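Local atomic coordinates of lipoprotein (Streptococcus pneumoniae serotype 4, PDB entry 6JF1), a protein that binds L-methionine and probably delivers it to the membrane components of an ABC importer as its substrate-binding lipoprotein. Residues Q67-T72 against I232-K237; Y85-N90 against D140-S145; D128-G133 against S195-V200. All blocks are in the same frame, centred on the assembly; numbering follows the deposited sequence.

Interaction 1. Residues Q67-T72 against I232-K237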
ATOM      1  N   GLN A  67     -11.318   3.871  -2.034  1.00 26.96           N
ATOM      2  CA  GLN A  67     -12.393   4.424  -1.178  1.00 27.21           C
ATOM      3  C   GLN A  67     -11.883   5.334  -0.053  1.00 27.25           C
ATOM      4  O   GLN A  67     -12.585   6.261   0.267  1.00 27.53           O
ATOM      5  CB  GLN A  67     -13.252   3.331  -0.537  1.00 31.58           C
ATOM      6  CG  GLN A  67     -13.958   2.428  -1.546  1.00 37.97           C
ATOM      7  CD  GLN A  67     -14.990   3.192  -2.336  1.00 41.08           C
ATOM      8  OE1 GLN A  67     -15.911   3.789  -1.780  1.00 47.32           O
ATOM      9  NE2 GLN A  67     -14.830   3.192  -3.651  1.00 42.75           N
ATOM     10  N   PRO A  68     -10.724   5.038   0.604  1.00 25.48           N
ATOM     11  CA  PRO A  68     -10.456   5.829   1.870  1.00 22.29           C
ATOM     12  C   PRO A  68     -10.321   7.359   1.745  1.00 20.80           C
ATOM     13  O   PRO A  68     -10.692   8.105   2.688  1.00 21.14           O
ATOM     14  CB  PRO A  68      -9.186   5.205   2.473  1.00 21.62           C
ATOM     15  CG  PRO A  68      -9.238   3.760   1.981  1.00 23.30           C
ATOM     16  CD  PRO A  68      -9.865   3.839   0.597  1.00 22.22           C
ATOM     17  N   ASN A  69      -9.761   7.829   0.641  1.00 18.32           N
ATOM     18  CA  ASN A  69      -9.529   9.261   0.434  1.00 18.85           C
ATOM     19  C   ASN A  69     -10.892   9.938   0.256  1.00 19.09           C
ATOM     20  O   ASN A  69     -11.132  11.014   0.798  1.00 19.48           O
ATOM     21  CB  ASN A  69      -8.660   9.518  -0.816  1.00 17.45           C
ATOM     22  CG  ASN A  69      -7.182   9.483  -0.491  1.00 16.23           C
ATOM     23  OD1 ASN A  69      -6.799   9.693   0.646  1.00 17.94           O
ATOM     24  ND2 ASN A  69      -6.356   9.142  -1.453  1.00 15.43           N
ATOM     25  N   LYS A  70     -11.765   9.289  -0.517  1.00 19.89           N
ATOM     26  CA  LYS A  70     -13.160   9.774  -0.681  1.00 22.51           C
ATOM     27  C   LYS A  70     -13.855   9.866   0.685  1.00 22.99           C
ATOM     28  O   LYS A  70     -14.529  10.849   0.961  1.00 24.31           O
ATOM     29  CB  LYS A  70     -13.966   8.881  -1.628  1.00 23.36           C
ATOM     30  CG  LYS A  70     -15.403   9.337  -1.870  1.00 28.87           C
ATOM     31  CD  LYS A  70     -15.987   8.883  -3.195  1.00 32.90           C
ATOM     32  CE  LYS A  70     -16.227   7.387  -3.219  1.00 40.76           C
ATOM     33  N   ALA A  71     -13.737   8.831   1.520  1.00 24.05           N
ATOM     34  CA  ALA A  71     -14.327   8.860   2.890  1.00 22.02           C
ATOM     35  C   ALA A  71     -13.823  10.073   3.680  1.00 22.12           C
ATOM     36  O   ALA A  71     -14.588  10.711   4.440  1.00 24.60           O
ATOM     37  CB  ALA A  71     -14.016   7.587   3.629  1.00 20.68           C
ATOM     38  N   THR A  72     -12.552  10.410   3.482  1.00 21.92           N
ATOM     39  CA  THR A  72     -11.939  11.508   4.215  1.00 22.06           C
ATOM     40  C   THR A  72     -12.439  12.865   3.677  1.00 23.62           C
ATOM     41  O   THR A  72     -12.764  13.787   4.459  1.00 24.16           O
ATOM     42  CB  THR A  72     -10.410  11.356   4.199  1.00 22.25           C
ATOM     43  OG1 THR A  72     -10.087   9.996   4.528  1.00 22.07           O
ATOM     44  CG2 THR A  72      -9.708  12.313   5.130  1.00 18.10           C
ATOM     45  N   ILE A 232       1.764   7.346   4.827  1.00 18.21           N
ATOM     46  CA  ILE A 232       1.421   8.582   5.486  1.00 17.75           C
ATOM     47  C   ILE A 232       0.063   8.443   6.206  1.00 18.70           C
ATOM     48  O   ILE A 232      -0.821   7.587   5.841  1.00 19.10           O
ATOM     49  CB  ILE A 232       1.378   9.753   4.460  1.00 18.56           C
ATOM     50  CG1 ILE A 232       0.521   9.427   3.225  1.00 17.77           C
ATOM     51  CG2 ILE A 232       2.795  10.173   4.037  1.00 17.55           C
ATOM     52  CD1 ILE A 232       0.332  10.604   2.232  1.00 15.24           C
ATOM     53  N   ILE A 233      -0.133   9.344   7.176  1.00 16.80           N
ATOM     54  CA  ILE A 233      -1.428   9.595   7.751  1.00 18.55           C
ATOM     55  C   ILE A 233      -1.945  10.868   7.081  1.00 18.09           C
ATOM     56  O   ILE A 233      -1.196  11.857   6.933  1.00 17.38           O
ATOM     57  CB  ILE A 233      -1.363   9.834   9.278  1.00 20.11           C
ATOM     58  CG1 ILE A 233      -0.571   8.757  10.037  1.00 19.99           C
ATOM     59  CG2 ILE A 233      -2.778   9.978   9.832  1.00 19.34           C
ATOM     60  CD1 ILE A 233      -1.160   7.393   9.915  1.00 23.59           C
ATOM     61  N   VAL A 234      -3.231  10.864   6.753  1.00 17.61           N
ATOM     62  CA  VAL A 234      -3.779  11.920   5.923  1.00 17.03           C
ATOM     63  C   VAL A 234      -5.077  12.457   6.545  1.00 18.29           C
ATOM     64  O   VAL A 234      -5.898  11.686   7.030  1.00 16.48           O
ATOM     65  CB  VAL A 234      -4.015  11.378   4.496  1.00 15.58           C
ATOM     66  CG1 VAL A 234      -4.896  12.288   3.665  1.00 14.91           C
ATOM     67  CG2 VAL A 234      -2.713  11.130   3.766  1.00 15.47           C
ATOM     68  N   ALA A 235      -5.277  13.780   6.439  1.00 17.80           N
ATOM     69  CA  ALA A 235      -6.483  14.450   6.873  1.00 19.13           C
ATOM     70  C   ALA A 235      -6.917  15.466   5.805  1.00 19.33           C
ATOM     71  O   ALA A 235      -6.163  15.777   4.895  1.00 19.83           O
ATOM     72  CB  ALA A 235      -6.255  15.153   8.213  1.00 16.32           C
ATOM     73  N   LYS A 236      -8.107  16.043   5.970  1.00 19.70           N
ATOM     74  CA  LYS A 236      -8.464  17.263   5.209  1.00 20.36           C
ATOM     75  C   LYS A 236      -7.577  18.440   5.622  1.00 23.46           C
ATOM     76  O   LYS A 236      -7.220  18.592   6.783  1.00 19.19           O
ATOM     77  CB  LYS A 236      -9.911  17.667   5.471  1.00 20.65           C
ATOM     78  CG  LYS A 236     -10.935  16.692   4.898  1.00 22.67           C
ATOM     79  CD  LYS A 236     -12.298  16.870   5.544  1.00 29.82           C
ATOM     80  CE  LYS A 236     -12.971  18.192   5.260  1.00 34.67           C
ATOM     81  NZ  LYS A 236     -14.418  18.092   5.571  1.00 44.05           N
ATOM     82  N   LYS A 237      -7.328  19.303   4.653  1.00 24.93           N
ATOM     83  CA  LYS A 237      -6.427  20.457   4.826  1.00 27.46           C
ATOM     84  C   LYS A 237      -6.844  21.296   6.038  1.00 29.03           C
ATOM     85  O   LYS A 237      -5.970  21.797   6.704  1.00 30.60           O
ATOM     86  CB  LYS A 237      -6.353  21.298   3.538  1.00 29.93           C
ATOM     87  CG  LYS A 237      -5.189  22.284   3.467  1.00 35.27           C
ATOM     88  CD  LYS A 237      -4.736  22.649   2.066  1.00 36.33           C
TER
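Thr72 meets Val234 and Ala235 of strand 231-235 through its methyl branch. CG2 lies 4.2 Å from Ala235 CA, beside the strand's main chain, with the carbonyl of Val234 also close. The chi1 of -47° serves both branches: CG2 is placed anti to the backbone N and reaches the strand, while OG1 folds back onto its own helix and binds Pro68 O at 2.7 Å. That carbonyl also accepts Thr72 N, and the two donors arrive from opposite faces of its plane. Asn80 ND2 adds a second bond to OG1, so the buried hydroxyl is fixed in rotation and the methyl with it.

Lys236 adds an aliphatic contact. Its chain bends at chi3 (66°) and lies against the carbonyl of Thr72, with CD 3.3 Å from Thr72 O. One turn earlier, Asn69 OD1 only approaches Val234 CG1, at 4.4 Å. Both polar atoms of its amide are satisfied by strand 79-84, OD1 taking Asn80 ND2 and ND2 giving to Gln83 OE1.

The axes of 68-72 and 232-235 approach to 9.4 Å, their directions 35° apart. This is helix-on-sheet packing in an alpha/beta lobe: helix 68-73 forms the beta-alpha-beta crossover between parallel strands 56-62 and 79-84, and strand 231-235 runs antiparallel beside the latter.

Interaction 2. Residues Y85-N90 against D140-S145. With ZN (zinc ion), chain H; ZN (zinc ion), chain G; MET (methionine), chain B.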
ATOM      1  N   TYR A  85       2.876   8.764  -0.536  1.00 18.71           N
ATOM      2  CA  TYR A  85       2.800  10.177  -1.045  1.00 20.53           C
ATOM      3  C   TYR A  85       2.384  10.223  -2.528  1.00 20.01           C
ATOM      4  O   TYR A  85       1.605  11.082  -2.952  1.00 18.74           O
ATOM      5  CB  TYR A  85       4.168  10.855  -0.896  1.00 20.21           C
ATOM      6  CG  TYR A  85       4.474  11.453   0.461  1.00 22.58           C
ATOM      7  CD1 TYR A  85       3.943  12.691   0.851  1.00 21.84           C
ATOM      8  CD2 TYR A  85       5.349  10.809   1.329  1.00 21.17           C
ATOM      9  CE1 TYR A  85       4.283  13.264   2.077  1.00 22.09           C
ATOM     10  CE2 TYR A  85       5.700  11.369   2.558  1.00 21.41           C
ATOM     11  CZ  TYR A  85       5.149  12.594   2.932  1.00 23.47           C
ATOM     12  OH  TYR A  85       5.528  13.150   4.121  1.00 24.79           O
ATOM     13  N   ASN A  86       2.930   9.341  -3.352  1.00 20.39           N
ATOM     14  CA  ASN A  86       2.619   9.434  -4.800  1.00 21.04           C
ATOM     15  C   ASN A  86       1.139   9.163  -5.059  1.00 20.46           C
ATOM     16  O   ASN A  86       0.516   9.839  -5.893  1.00 16.97           O
ATOM     17  CB  ASN A  86       3.403   8.430  -5.631  1.00 23.81           C
ATOM     18  CG  ASN A  86       4.774   8.955  -6.001  1.00 28.15           C
ATOM     19  OD1 ASN A  86       5.084  10.136  -5.787  1.00 29.45           O
ATOM     20  ND2 ASN A  86       5.594   8.083  -6.553  1.00 26.70           N
ATOM     21  N   PHE A  87       0.605   8.148  -4.374  1.00 17.41           N
ATOM     22  CA  PHE A  87      -0.795   7.821  -4.531  1.00 18.37           C
ATOM     23  C   PHE A  87      -1.625   9.043  -4.129  1.00 17.79           C
ATOM     24  O   PHE A  87      -2.623   9.375  -4.807  1.00 19.48           O
ATOM     25  CB  PHE A  87      -1.188   6.597  -3.676  1.00 17.06           C
ATOM     26  CG  PHE A  87      -2.584   6.105  -3.958  1.00 17.90           C
ATOM     27  CD1 PHE A  87      -3.677   6.643  -3.282  1.00 16.00           C
ATOM     28  CD2 PHE A  87      -2.811   5.119  -4.921  1.00 16.10           C
ATOM     29  CE1 PHE A  87      -4.963   6.206  -3.558  1.00 16.32           C
ATOM     30  CE2 PHE A  87      -4.106   4.705  -5.208  1.00 19.01           C
ATOM     31  CZ  PHE A  87      -5.184   5.224  -4.507  1.00 16.71           C
ATOM     32  N   LEU A  88      -1.263   9.673  -2.998  1.00 18.15           N
ATOM     33  CA  LEU A  88      -2.034  10.841  -2.478  1.00 19.02           C
ATOM     34  C   LEU A  88      -2.012  12.010  -3.480  1.00 19.50           C
ATOM     35  O   LEU A  88      -3.061  12.580  -3.818  1.00 19.13           O
ATOM     36  CB  LEU A  88      -1.471  11.330  -1.130  1.00 18.97           C
ATOM     37  CG  LEU A  88      -2.138  12.629  -0.647  1.00 20.94           C
ATOM     38  CD1 LEU A  88      -3.665  12.438  -0.493  1.00 20.31           C
ATOM     39  CD2 LEU A  88      -1.528  13.114   0.664  1.00 21.37           C
ATOM     40  N   ASN A  89      -0.800  12.391  -3.883  1.00 20.36           N
ATOM     41  CA  ASN A  89      -0.601  13.488  -4.853  1.00 22.40           C
ATOM     42  C   ASN A  89      -1.442  13.214  -6.100  1.00 20.88           C
ATOM     43  O   ASN A  89      -2.143  14.085  -6.572  1.00 22.16           O
ATOM     44  CB  ASN A  89       0.881  13.673  -5.192  1.00 27.34           C
ATOM     45  CG  ASN A  89       1.685  14.191  -4.005  1.00 38.45           C
ATOM     46  OD1 ASN A  89       1.202  15.013  -3.219  1.00 41.97           O
ATOM     47  ND2 ASN A  89       2.906  13.704  -3.840  1.00 39.68           N
ATOM     48  N   ASN A  90      -1.384  12.000  -6.609  1.00 20.52           N
ATOM     49  CA  ASN A  90      -2.125  11.684  -7.808  1.00 22.00           C
ATOM     50  C   ASN A  90      -3.649  11.772  -7.570  1.00 22.66           C
ATOM     51  O   ASN A  90      -4.401  12.288  -8.426  1.00 20.34           O
ATOM     52  CB  ASN A  90      -1.720  10.314  -8.353  1.00 22.54           C
ATOM     53  CG  ASN A  90      -2.461   9.973  -9.627  1.00 26.18           C
ATOM     54  OD1 ASN A  90      -2.086  10.462 -10.689  1.00 27.25           O
ATOM     55  ND2 ASN A  90      -3.516   9.176  -9.527  1.00 20.22           N
ATOM     56  N   ASP A 140      -3.916   1.124 -10.735  1.00 22.63           N
ATOM     57  CA  ASP A 140      -4.024   2.588 -10.433  1.00 23.04           C
ATOM     58  C   ASP A 140      -2.716   3.268 -10.866  1.00 20.70           C
ATOM     59  O   ASP A 140      -1.660   2.671 -10.739  1.00 21.40           O
ATOM     60  CB  ASP A 140      -4.337   2.796  -8.943  1.00 25.62           C
ATOM     61  CG  ASP A 140      -3.202   2.225  -8.102  1.00 27.99           C
ATOM     62  OD1 ASP A 140      -3.104   0.955  -8.036  1.00 24.97           O
ATOM     63  OD2 ASP A 140      -2.365   3.056  -7.600  1.00 27.88           O
ATOM     64  N   ALA A 141      -2.754   4.520 -11.337  1.00 22.60           N
ATOM     65  CA  ALA A 141      -1.615   5.126 -12.051  1.00 21.28           C
ATOM     66  C   ALA A 141      -0.285   4.957 -11.300  1.00 21.75           C
ATOM     67  O   ALA A 141       0.713   4.630 -11.937  1.00 25.29           O
ATOM     68  CB  ALA A 141      -1.894   6.589 -12.321  1.00 23.88           C
ATOM     69  N   THR A 142      -0.233   5.188  -9.965  1.00 21.19           N
ATOM     70  CA  THR A 142       1.089   5.305  -9.319  1.00 20.63           C
ATOM     71  C   THR A 142       1.644   3.911  -9.036  1.00 20.17           C
ATOM     72  O   THR A 142       2.828   3.709  -9.172  1.00 22.78           O
ATOM     73  CB  THR A 142       1.107   6.223  -8.080  1.00 20.58           C
ATOM     74  OG1 THR A 142       0.263   5.628  -7.098  1.00 19.29           O
ATOM     75  CG2 THR A 142       0.691   7.640  -8.431  1.00 22.10           C
ATOM     76  N   ASN A 143       0.791   2.950  -8.663  1.00 18.89           N
ATOM     77  CA  ASN A 143       1.293   1.597  -8.377  1.00 19.07           C
ATOM     78  C   ASN A 143       1.480   0.821  -9.694  1.00 18.65           C
ATOM     79  O   ASN A 143       2.361  -0.015  -9.802  1.00 18.84           O
ATOM     80  CB  ASN A 143       0.401   0.866  -7.361  1.00 18.21           C
ATOM     81  CG  ASN A 143       0.528   1.512  -5.998  1.00 19.48           C
ATOM     82  OD1 ASN A 143       1.606   1.496  -5.399  1.00 19.05           O
ATOM     83  ND2 ASN A 143      -0.548   2.115  -5.529  1.00 18.12           N
ATOM     84  N   GLU A 144       0.686   1.130 -10.707  1.00 17.92           N
ATOM     85  CA  GLU A 144       0.955   0.591 -12.047  1.00 19.49           C
ATOM     86  C   GLU A 144       2.360   1.002 -12.531  1.00 19.11           C
ATOM     87  O   GLU A 144       3.173   0.160 -12.985  1.00 22.57           O
ATOM     88  CB  GLU A 144      -0.103   1.103 -13.026  1.00 18.84           C
ATOM     89  CG  GLU A 144       0.074   0.532 -14.413  1.00 22.37           C
ATOM     90  CD  GLU A 144      -1.016   1.044 -15.358  1.00 25.27           C
ATOM     91  OE1 GLU A 144      -2.103   1.421 -14.892  1.00 24.47           O
ATOM     92  OE2 GLU A 144      -0.746   1.118 -16.557  1.00 27.42           O
ATOM     93  N   SER A 145       2.632   2.300 -12.465  1.00 21.76           N
ATOM     94  CA  SER A 145       3.926   2.855 -12.832  1.00 21.53           C
ATOM     95  C   SER A 145       5.050   2.179 -12.034  1.00 21.68           C
ATOM     96  O   SER A 145       6.083   1.765 -12.585  1.00 22.76           O
ATOM     97  CB  SER A 145       3.948   4.359 -12.611  1.00 21.89           C
ATOM     98  OG  SER A 145       5.197   4.890 -13.013  1.00 20.74           O
TER
HETATM   99 ZN    ZN H 307      -2.553   1.123 -17.582  1.00 27.44          ZN
HETATM  100 ZN    ZN G 306      -4.228   1.582 -15.096  1.00 38.62          ZN
HETATM  101  N   MET B 301       0.877   0.329   1.632  1.00 19.92           N
HETATM  102  CA  MET B 301       0.918   0.473   0.126  1.00 19.24           C
HETATM  103  C   MET B 301       2.385   0.468  -0.307  1.00 20.37           C
HETATM  104  O   MET B 301       2.726  -0.150  -1.335  1.00 21.38           O
HETATM  105  CB  MET B 301       0.274   1.796  -0.318  1.00 19.03           C
HETATM  106  CG  MET B 301      -0.060   1.821  -1.825  1.00 16.76           C
HETATM  107  SD  MET B 301      -0.820   3.403  -2.293  1.00 16.55           S
HETATM  108  CE  MET B 301      -2.530   3.134  -1.799  1.00 14.85           C
HETATM  109  OXT MET B 301       3.241   1.043   0.425  1.00 19.41           O
HETATM  110  O   HOH W   1      -3.570   2.725 -17.135  1.00 27.88           O
HETATM  111  O   HOH W   2      -3.475   3.440 -14.949  1.00 28.55           O
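Phe87 and Asp140 meet beside the bound methionine. The carboxylate comes to the edge of the ring, with Asp140 OD2 3.4 Å from Phe87 CE2, and the two planes are 60° apart. Over one face of the same ring lies the ligand methyl CE, offset toward the rim, while the ligand sulfur SD sits 3.5 Å from Phe87 CB. With CG anti to the backbone N (chi1 -172°), the ring is turned so that a face meets the ligand methyl and an edge meets the carboxylate. Asn143 also lines the pocket here, its ND2 being 3.5 Å from the ligand SD.

A second shell orients these groups. Asn143 ND2 donates to the syn side of Asp140 OD2 at 2.9 Å, and Asn143 N adds a weak capping bond to the same oxygen, so the N-cap aspartate of helix 141-153 also sets the amide that faces the sulfur. The other end of that amide, OD1, accepts from His84 NE2 and Asn202 ND2.

Behind the pocket, Thr142 wedges into the helix opposite. Its CG2 packs 3.4 Å from Asn86 O and 3.6 Å from Asn90 CB, and its OG1 lies over the backbone of Phe87. Glu144 points off to another site, where its carboxylate bridges two zinc ions: OE1 binds one that also holds Asn139 O, and OE2 binds the other, shared with Glu183.

The segments 85-90 and 141-145 run at 139° to each other. Helix 85-95 follows strand 79-84 and rests on strand 231-235 through Leu88, whereas helix 141-153 follows strand 134-138 of the other sheet; their N-terminal turns meet beside the bound methionine, joining the two lobes at the ligand cleft.

Interaction 3. Residues D128-G133 against S195-V200; sequences DIPANG and SVDAAV
A type II beta turn, Pro130 to Gly133, leads into strand 134-138, and Asp197, just ahead of parallel strand 198-201, reaches across to it. Gly133 N closes the turn on Pro130 O at 2.9 Å. Asn132, at the third position, has a positive phi of 72°, as the type II geometry requires there, and the chain then passes through Gly133 directly in front of the aspartate.

Asp197 carries most of the contact. Its OD2 stands 3.1 Å from Gly133 CA, an approach that leaves little room at this alpha carbon and that the absence of a side chain on Gly133 permits. The same oxygen accepts the backbone N of Glu134, the next residue along, so the carboxylate is held at the point where the turn becomes a strand. Its CG lies beside its own backbone N (chi1 -66°), which swings the group toward the turn. The other oxygen, OD1, runs along the proline side, 3.9 Å from Pro130 CG, and is bound by Tyr123 OH, with a long, weak ion pair to Lys122 NZ. Hydrogen bonds on both oxygens would fix the rotation of the carboxylate and probably favour its charged form.

Next to this polar part, Ile129 makes a small apolar contact. Its CD1 touches Ala198 CB at 4.4 Å, and Ile129 CG2 grazes Asp197 CB at a similar range. Ile129 O is bound by Lys177 NZ, which ties the loop to the residues ahead of strand 180-184.

Backbone hydrogen bonds between Asp197 and Glu134 and between Ala198 and Ala136 continue the pairing. The arrangement is that of two adjacent parallel strands entering a sheet together, with an aspartate side chain binding the first backbone N of its neighbour, here at the N-terminal ends of two interior strands of the second lobe's mixed sheet.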
ATOM      1  N   ASP A 128      13.569 -17.420 -15.206  1.00 41.63           N
ATOM      2  CA  ASP A 128      12.765 -18.607 -15.498  1.00 41.18           C
ATOM      3  C   ASP A 128      11.338 -18.236 -15.924  1.00 44.52           C
ATOM      4  O   ASP A 128      10.579 -19.127 -16.363  1.00 42.83           O
ATOM      5  CB  ASP A 128      12.736 -19.579 -14.314  1.00 48.08           C
ATOM      6  CG  ASP A 128      14.110 -20.065 -13.865  1.00 52.91           C
ATOM      7  OD1 ASP A 128      15.122 -19.658 -14.483  1.00 60.20           O
ATOM      8  OD2 ASP A 128      14.157 -20.857 -12.905  1.00 54.83           O
ATOM      9  N   ILE A 129      10.925 -16.972 -15.794  1.00 42.42           N
ATOM     10  CA  ILE A 129       9.577 -16.642 -16.288  1.00 41.11           C
ATOM     11  C   ILE A 129       9.565 -17.035 -17.775  1.00 42.34           C
ATOM     12  O   ILE A 129      10.503 -16.731 -18.494  1.00 40.64           O
ATOM     13  CB  ILE A 129       9.183 -15.164 -16.031  1.00 37.19           C
ATOM     14  CG1 ILE A 129       8.996 -14.861 -14.541  1.00 34.63           C
ATOM     15  CG2 ILE A 129       7.933 -14.793 -16.815  1.00 36.62           C
ATOM     16  CD1 ILE A 129       9.377 -13.449 -14.139  1.00 35.84           C
ATOM     17  N   PRO A 130       8.547 -17.774 -18.215  1.00 42.42           N
ATOM     18  CA  PRO A 130       8.569 -18.190 -19.607  1.00 44.91           C
ATOM     19  C   PRO A 130       8.185 -17.092 -20.610  1.00 45.55           C
ATOM     20  O   PRO A 130       7.391 -16.190 -20.319  1.00 38.31           O
ATOM     21  CB  PRO A 130       7.505 -19.295 -19.707  1.00 47.31           C
ATOM     22  CG  PRO A 130       6.561 -18.984 -18.583  1.00 46.67           C
ATOM     23  CD  PRO A 130       7.453 -18.426 -17.494  1.00 41.64           C
ATOM     24  N   ALA A 131       8.752 -17.235 -21.801  1.00 43.33           N
ATOM     25  CA  ALA A 131       8.288 -16.580 -22.974  1.00 39.53           C
ATOM     26  C   ALA A 131       6.771 -16.760 -23.072  1.00 38.70           C
ATOM     27  O   ALA A 131       6.263 -17.822 -22.768  1.00 41.90           O
ATOM     28  CB  ALA A 131       8.991 -17.163 -24.172  1.00 38.76           C
ATOM     29  N   ASN A 132       6.072 -15.696 -23.466  1.00 41.27           N
ATOM     30  CA  ASN A 132       4.596 -15.693 -23.599  1.00 46.80           C
ATOM     31  C   ASN A 132       3.907 -15.719 -22.222  1.00 47.78           C
ATOM     32  O   ASN A 132       2.657 -15.801 -22.146  1.00 45.14           O
ATOM     33  CB  ASN A 132       4.079 -16.847 -24.464  1.00 47.24           C
ATOM     34  CG  ASN A 132       4.716 -16.891 -25.838  1.00 52.40           C
ATOM     35  OD1 ASN A 132       4.998 -15.862 -26.441  1.00 49.83           O
ATOM     36  ND2 ASN A 132       4.951 -18.087 -26.341  1.00 55.08           N
ATOM     37  N   GLY A 133       4.689 -15.672 -21.139  1.00 45.58           N
ATOM     38  CA  GLY A 133       4.094 -15.581 -19.783  1.00 46.98           C
ATOM     39  C   GLY A 133       3.223 -14.335 -19.562  1.00 40.24           C
ATOM     40  O   GLY A 133       3.206 -13.363 -20.353  1.00 38.32           O
ATOM     41  N   SER A 195      -3.133 -18.166 -11.115  1.00 44.75           N
ATOM     42  CA  SER A 195      -3.332 -18.397 -12.553  1.00 40.03           C
ATOM     43  C   SER A 195      -2.477 -17.485 -13.454  1.00 39.06           C
ATOM     44  O   SER A 195      -2.811 -17.293 -14.637  1.00 41.24           O
ATOM     45  CB  SER A 195      -4.795 -18.320 -12.892  1.00 44.12           C
ATOM     46  OG  SER A 195      -5.201 -16.965 -13.004  1.00 51.71           O
ATOM     47  N   VAL A 196      -1.407 -16.881 -12.940  1.00 35.92           N
ATOM     48  CA  VAL A 196      -0.494 -16.143 -13.814  1.00 32.12           C
ATOM     49  C   VAL A 196       0.924 -16.618 -13.506  1.00 31.29           C
ATOM     50  O   VAL A 196       1.130 -17.408 -12.588  1.00 33.21           O
ATOM     51  CB  VAL A 196      -0.644 -14.608 -13.714  1.00 33.50           C
ATOM     52  CG1 VAL A 196      -2.052 -14.156 -14.061  1.00 33.50           C
ATOM     53  CG2 VAL A 196      -0.218 -14.045 -12.356  1.00 30.66           C
ATOM     54  N   ASP A 197       1.887 -16.093 -14.245  1.00 30.87           N
ATOM     55  CA  ASP A 197       3.277 -16.507 -14.094  1.00 32.59           C
ATOM     56  C   ASP A 197       3.972 -15.770 -12.934  1.00 31.23           C
ATOM     57  O   ASP A 197       4.827 -16.345 -12.231  1.00 28.63           O
ATOM     58  CB  ASP A 197       3.982 -16.433 -15.461  1.00 32.18           C
ATOM     59  CG  ASP A 197       3.388 -17.464 -16.406  1.00 37.58           C
ATOM     60  OD1 ASP A 197       3.529 -18.671 -16.085  1.00 37.86           O
ATOM     61  OD2 ASP A 197       2.700 -17.063 -17.388  1.00 38.04           O
ATOM     62  N   ALA A 198       3.638 -14.489 -12.780  1.00 29.09           N
ATOM     63  CA  ALA A 198       4.157 -13.629 -11.715  1.00 27.14           C
ATOM     64  C   ALA A 198       3.172 -12.466 -11.529  1.00 25.94           C
ATOM     65  O   ALA A 198       2.350 -12.228 -12.417  1.00 24.41           O
ATOM     66  CB  ALA A 198       5.561 -13.133 -12.041  1.00 24.14           C
ATOM     67  N   ALA A 199       3.264 -11.774 -10.388  1.00 25.71           N
ATOM     68  CA  ALA A 199       2.406 -10.571 -10.066  1.00 25.69           C
ATOM     69  C   ALA A 199       3.203  -9.591  -9.207  1.00 25.41           C
ATOM     70  O   ALA A 199       3.981 -10.007  -8.322  1.00 23.20           O
ATOM     71  CB  ALA A 199       1.113 -10.965  -9.341  1.00 21.77           C
ATOM     72  N   VAL A 200       2.997  -8.307  -9.453  1.00 24.12           N
ATOM     73  CA  VAL A 200       3.488  -7.287  -8.519  1.00 24.30           C
ATOM     74  C   VAL A 200       2.387  -7.027  -7.488  1.00 25.27           C
ATOM     75  O   VAL A 200       1.198  -6.785  -7.852  1.00 24.55           O
ATOM     76  CB  VAL A 200       3.964  -6.016  -9.245  1.00 24.16           C
ATOM     77  CG1 VAL A 200       4.452  -4.937  -8.267  1.00 19.40           C
ATOM     78  CG2 VAL A 200       5.058  -6.371 -10.258  1.00 22.17           C
TER

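Followed from the N terminus, the chain passes 67-72, 85-90, 128-133, 140-145, 195-200 and 232-237. Interaction 1 closes the longest loop, which encloses the other two. Interactions 2 and 3 cross, since 128-133 lies between the partners of interaction 2 and 140-145 between those of interaction 3. Interactions 1 and 2 touch through Ile232 with Tyr85 and Asn69 with Phe87, sharing one packed region of the first lobe. Interaction 3 lies far from interaction 1, centres about 35 Å apart, but its nearest atoms come within about 6 Å of interaction 2; it joins the loop before strand 134-138 to strand 198-201. Interaction 2 links the two lobes.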